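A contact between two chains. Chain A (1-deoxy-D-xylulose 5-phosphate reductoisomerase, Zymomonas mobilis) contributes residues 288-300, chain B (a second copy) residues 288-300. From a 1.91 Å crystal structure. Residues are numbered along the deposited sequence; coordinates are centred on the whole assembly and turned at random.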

# COMPACT_ATOMS: atom_id res chain seq x y z
N ASP A 288 4.53 -14.48 5.61
CA ASP A 288 4.72 -15.54 4.63
C ASP A 288 3.36 -15.81 3.98
O ASP A 288 2.53 -16.51 4.55
CB ASP A 288 5.22 -16.82 5.31
CG ASP A 288 5.61 -17.89 4.32
OD1 ASP A 288 4.86 -18.10 3.34
OD2 ASP A 288 6.66 -18.53 4.51
N PHE A 289 3.15 -15.25 2.79
CA PHE A 289 1.88 -15.42 2.11
C PHE A 289 1.59 -16.86 1.71
O PHE A 289 0.43 -17.28 1.68
CB PHE A 289 1.81 -14.53 0.86
CG PHE A 289 1.79 -13.06 1.17
CD1 PHE A 289 2.97 -12.36 1.40
CD2 PHE A 289 0.58 -12.38 1.25
CE1 PHE A 289 2.95 -11.00 1.69
CE2 PHE A 289 0.54 -11.01 1.55
CZ PHE A 289 1.73 -10.32 1.77
N THR A 290 2.64 -17.62 1.40
CA THR A 290 2.43 -19.02 1.01
C THR A 290 1.89 -19.81 2.19
O THR A 290 1.02 -20.67 2.02
CB THR A 290 3.74 -19.67 0.50
OG1 THR A 290 4.72 -19.68 1.54
CG2 THR A 290 4.28 -18.90 -0.70
N LYS A 291 2.38 -19.52 3.39
CA LYS A 291 1.89 -20.23 4.57
C LYS A 291 0.51 -19.71 4.95
O LYS A 291 -0.34 -20.46 5.44
CB LYS A 291 2.87 -20.09 5.73
CG LYS A 291 4.21 -20.76 5.44
CD LYS A 291 5.08 -20.89 6.67
CE LYS A 291 6.35 -21.67 6.36
NZ LYS A 291 7.18 -21.90 7.58
N LEU A 292 0.27 -18.42 4.72
CA LEU A 292 -1.03 -17.82 5.01
C LEU A 292 -2.06 -18.52 4.13
O LEU A 292 -3.14 -18.90 4.58
CB LEU A 292 -1.01 -16.33 4.68
CG LEU A 292 -2.35 -15.59 4.74
CD1 LEU A 292 -2.93 -15.62 6.15
CD2 LEU A 292 -2.14 -14.15 4.27
N ARG A 293 -1.69 -18.68 2.86
CA ARG A 293 -2.52 -19.36 1.87
C ARG A 293 -3.78 -18.63 1.43
O ARG A 293 -4.04 -18.53 0.23
CB ARG A 293 -2.87 -20.77 2.38
CG ARG A 293 -3.73 -21.57 1.43
CD ARG A 293 -3.90 -23.01 1.91
NE ARG A 293 -4.94 -23.71 1.15
CZ ARG A 293 -6.23 -23.41 1.21
NH1 ARG A 293 -7.11 -24.09 0.48
NH2 ARG A 293 -6.65 -22.43 2.00
N GLN A 294 -4.57 -18.13 2.38
CA GLN A 294 -5.81 -17.43 2.03
C GLN A 294 -6.14 -16.22 2.89
O GLN A 294 -5.72 -16.11 4.05
CB GLN A 294 -7.02 -18.37 2.13
CG GLN A 294 -7.08 -19.51 1.15
CD GLN A 294 -8.39 -20.26 1.25
OE1 GLN A 294 -8.81 -20.66 2.35
NE2 GLN A 294 -9.06 -20.46 0.12
N MET A 295 -6.93 -15.32 2.31
CA MET A 295 -7.41 -14.11 2.97
C MET A 295 -8.91 -14.06 2.70
O MET A 295 -9.33 -14.20 1.55
CB MET A 295 -6.78 -12.85 2.38
CG MET A 295 -5.38 -12.53 2.86
SD MET A 295 -4.83 -10.99 2.09
CE MET A 295 -3.05 -11.06 2.41
N ASP A 296 -9.71 -13.87 3.74
CA ASP A 296 -11.16 -13.80 3.57
C ASP A 296 -11.69 -12.42 3.91
O ASP A 296 -11.10 -11.69 4.71
CB ASP A 296 -11.86 -14.83 4.45
CG ASP A 296 -11.42 -16.24 4.13
OD1 ASP A 296 -11.65 -16.70 2.99
OD2 ASP A 296 -10.84 -16.88 5.02
N PHE A 297 -12.81 -12.07 3.29
CA PHE A 297 -13.45 -10.78 3.51
C PHE A 297 -14.96 -10.95 3.51
O PHE A 297 -15.51 -11.74 2.74
CB PHE A 297 -13.06 -9.79 2.41
CG PHE A 297 -11.59 -9.70 2.17
CD1 PHE A 297 -10.97 -10.55 1.27
CD2 PHE A 297 -10.82 -8.79 2.89
CE1 PHE A 297 -9.59 -10.51 1.09
CE2 PHE A 297 -9.44 -8.74 2.71
CZ PHE A 297 -8.82 -9.60 1.81
N GLU A 298 -15.64 -10.21 4.37
CA GLU A 298 -17.09 -10.27 4.45
C GLU A 298 -17.61 -9.01 5.11
O GLU A 298 -16.86 -8.30 5.77
CB GLU A 298 -17.54 -11.50 5.25
CG GLU A 298 -17.03 -11.57 6.68
CD GLU A 298 -17.49 -12.82 7.41
OE1 GLU A 298 -17.32 -13.93 6.88
OE2 GLU A 298 -18.03 -12.69 8.53
N ALA A 299 -18.89 -8.72 4.91
CA ALA A 299 -19.49 -7.53 5.49
C ALA A 299 -19.70 -7.69 6.99
O ALA A 299 -19.98 -8.79 7.47
CB ALA A 299 -20.83 -7.23 4.79
N PRO A 300 -19.56 -6.60 7.75
CA PRO A 300 -19.76 -6.71 9.20
C PRO A 300 -21.27 -6.86 9.44
O PRO A 300 -22.07 -6.34 8.67
CB PRO A 300 -19.22 -5.38 9.71
CG PRO A 300 -19.53 -4.43 8.59
CD PRO A 300 -19.14 -5.24 7.37
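Chain B (288-300) DFTKLRQMDFEAP

The two copies pair through a short antiparallel β-ladder centred on Met A295 and Met B295, flanked by interlocking phenylalanines, in a nearly two-fold symmetric contact that buries 845 Å² over both stretches.

Chain B repeats the backbone conformation of chain A: a helical turn at 289-292, a residue of positive phi at Arg B293 (69/-44°), then an extended strand at 294-296, with extended phi/psi persisting at Phe B297 (-142/142°). The strand axes approach to 4.7 Å, and their N-to-C directions differ by 168°, so chain B runs against chain A.

The register follows from the CA pairs: Met A295 faces Met B295 at CA-CA 5.0 Å, Gln A294 faces Asp B296 and Asp A296 faces Gln B294, both at CA-CA 4.6 Å. Four backbone hydrogen bonds fix it. Met A295 N donates to Met B295 O (2.9 Å) and Met B295 N to Met A295 O (2.8 Å); farther out, Phe B297 N reaches Arg A293 O and Phe A297 N reaches Arg B293 O, each at 2.8 Å.

On one sheet face, amides meet carboxylates across the strands: Gln A294 NE2 donates to Asp B296 OD1 at 2.9 Å, and Gln B294 NE2 to Asp A296 OD1 at 2.7 Å. The methionines occupy the other face, with Met A295 CB and Met B295 CB 3.9 Å apart.

Phe B297 (chi1 -53°, m) points toward chain A and presents its ring face to the edge of Phe A289, with centroids 5.5 Å apart and planes at 53°. Phe A297 receives Phe B289 likewise (5.4 Å, 52°). Met A295 SD also lies 3.9 Å from Phe B297 CE1. At the periphery, Thr A290 CG2 packs 3.8 Å from Ala B299 CB, and one water donates to both Thr A290 O (3.0 Å) and Phe B297 O (2.7 Å).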

# COMPACT_ATOMS: atom_id res chain seq x y z
N ASP B 288 -14.78 -4.40 -4.86
CA ASP B 288 -15.74 -4.79 -3.83
C ASP B 288 -15.19 -6.05 -3.17
O ASP B 288 -15.31 -7.15 -3.71
CB ASP B 288 -17.10 -5.11 -4.47
CG ASP B 288 -18.18 -5.36 -3.45
OD1 ASP B 288 -17.89 -5.94 -2.39
OD2 ASP B 288 -19.34 -4.97 -3.72
N PHE B 289 -14.59 -5.89 -1.99
CA PHE B 289 -14.01 -7.03 -1.28
C PHE B 289 -15.04 -8.05 -0.79
O PHE B 289 -14.73 -9.24 -0.68
CB PHE B 289 -13.19 -6.55 -0.09
CG PHE B 289 -11.95 -5.79 -0.47
CD1 PHE B 289 -11.99 -4.42 -0.70
CD2 PHE B 289 -10.73 -6.45 -0.60
CE1 PHE B 289 -10.84 -3.72 -1.05
CE2 PHE B 289 -9.57 -5.76 -0.95
CZ PHE B 289 -9.63 -4.39 -1.17
N THR B 290 -16.24 -7.58 -0.48
CA THR B 290 -17.31 -8.46 0.00
C THR B 290 -17.72 -9.44 -1.10
O THR B 290 -17.99 -10.61 -0.84
CB THR B 290 -18.54 -7.64 0.45
OG1 THR B 290 -18.15 -6.67 1.43
CG2 THR B 290 -19.60 -8.54 1.05
N LYS B 291 -17.76 -8.94 -2.33
CA LYS B 291 -18.12 -9.76 -3.48
C LYS B 291 -16.97 -10.71 -3.77
O LYS B 291 -17.17 -11.89 -4.05
CB LYS B 291 -18.39 -8.87 -4.69
CG LYS B 291 -18.93 -9.60 -5.90
CD LYS B 291 -19.19 -8.62 -7.04
CE LYS B 291 -19.69 -9.33 -8.29
NZ LYS B 291 -19.89 -8.36 -9.40
N LEU B 292 -15.75 -10.18 -3.69
CA LEU B 292 -14.54 -10.96 -3.91
C LEU B 292 -14.53 -12.14 -2.95
O LEU B 292 -14.31 -13.29 -3.35
CB LEU B 292 -13.32 -10.07 -3.66
CG LEU B 292 -11.97 -10.77 -3.55
CD1 LEU B 292 -11.68 -11.55 -4.83
CD2 LEU B 292 -10.90 -9.73 -3.30
N ARG B 293 -14.75 -11.83 -1.68
CA ARG B 293 -14.81 -12.81 -0.61
C ARG B 293 -13.50 -13.51 -0.23
O ARG B 293 -13.20 -13.65 0.96
CB ARG B 293 -15.86 -13.87 -0.94
CG ARG B 293 -15.86 -15.07 -0.02
CD ARG B 293 -16.89 -16.10 -0.46
NE ARG B 293 -16.78 -17.35 0.30
CZ ARG B 293 -15.71 -18.14 0.30
NH1 ARG B 293 -14.65 -17.82 -0.43
NH2 ARG B 293 -15.70 -19.26 1.02
N GLN B 294 -12.72 -13.94 -1.21
CA GLN B 294 -11.51 -14.68 -0.89
C GLN B 294 -10.33 -14.44 -1.84
O GLN B 294 -10.50 -14.30 -3.05
CB GLN B 294 -11.86 -16.17 -0.85
CG GLN B 294 -10.85 -17.08 -0.21
CD GLN B 294 -11.42 -18.48 0.01
OE1 GLN B 294 -11.65 -19.22 -0.94
NE2 GLN B 294 -11.65 -18.84 1.27
N MET B 295 -9.13 -14.39 -1.25
CA MET B 295 -7.88 -14.22 -2.00
C MET B 295 -7.01 -15.44 -1.72
O MET B 295 -6.91 -15.88 -0.58
CB MET B 295 -7.13 -12.96 -1.54
CG MET B 295 -7.61 -11.65 -2.14
SD MET B 295 -6.69 -10.26 -1.47
CE MET B 295 -7.85 -8.91 -1.72
N ASP B 296 -6.38 -15.98 -2.75
CA ASP B 296 -5.51 -17.14 -2.59
C ASP B 296 -4.06 -16.82 -2.93
O ASP B 296 -3.78 -15.98 -3.79
CB ASP B 296 -5.98 -18.28 -3.50
CG ASP B 296 -7.34 -18.80 -3.11
OD1 ASP B 296 -7.46 -19.30 -1.98
OD2 ASP B 296 -8.27 -18.69 -3.94
N PHE B 297 -3.13 -17.50 -2.25
CA PHE B 297 -1.71 -17.30 -2.49
C PHE B 297 -0.97 -18.63 -2.41
O PHE B 297 -1.29 -19.48 -1.58
CB PHE B 297 -1.11 -16.33 -1.45
CG PHE B 297 -1.84 -15.03 -1.35
CD1 PHE B 297 -2.91 -14.89 -0.48
CD2 PHE B 297 -1.46 -13.95 -2.14
CE1 PHE B 297 -3.61 -13.68 -0.40
CE2 PHE B 297 -2.15 -12.74 -2.07
CZ PHE B 297 -3.23 -12.61 -1.19
N GLU B 298 0.02 -18.81 -3.28
CA GLU B 298 0.81 -20.04 -3.29
C GLU B 298 2.17 -19.75 -3.90
O GLU B 298 2.36 -18.75 -4.59
CB GLU B 298 0.09 -21.13 -4.10
CG GLU B 298 -0.01 -20.84 -5.59
CD GLU B 298 -0.78 -21.90 -6.36
OE1 GLU B 298 -2.02 -21.96 -6.21
OE2 GLU B 298 -0.15 -22.68 -7.10
N ALA B 299 3.13 -20.63 -3.64
CA ALA B 299 4.48 -20.44 -4.17
C ALA B 299 4.54 -20.75 -5.65
O ALA B 299 3.81 -21.59 -6.16
CB ALA B 299 5.47 -21.33 -3.41
N PRO B 300 5.40 -20.04 -6.38
CA PRO B 300 5.50 -20.32 -7.81
C PRO B 300 6.23 -21.66 -7.95
O PRO B 300 6.94 -22.08 -7.03
CB PRO B 300 6.31 -19.14 -8.34
CG PRO B 300 7.23 -18.85 -7.19
CD PRO B 300 6.30 -18.93 -6.00
O HOH W 1 -0.26 -21.74 -0.49
O HOH W 2 -14.34 -16.55 2.44
O HOH W 3 -18.17 -11.80 1.59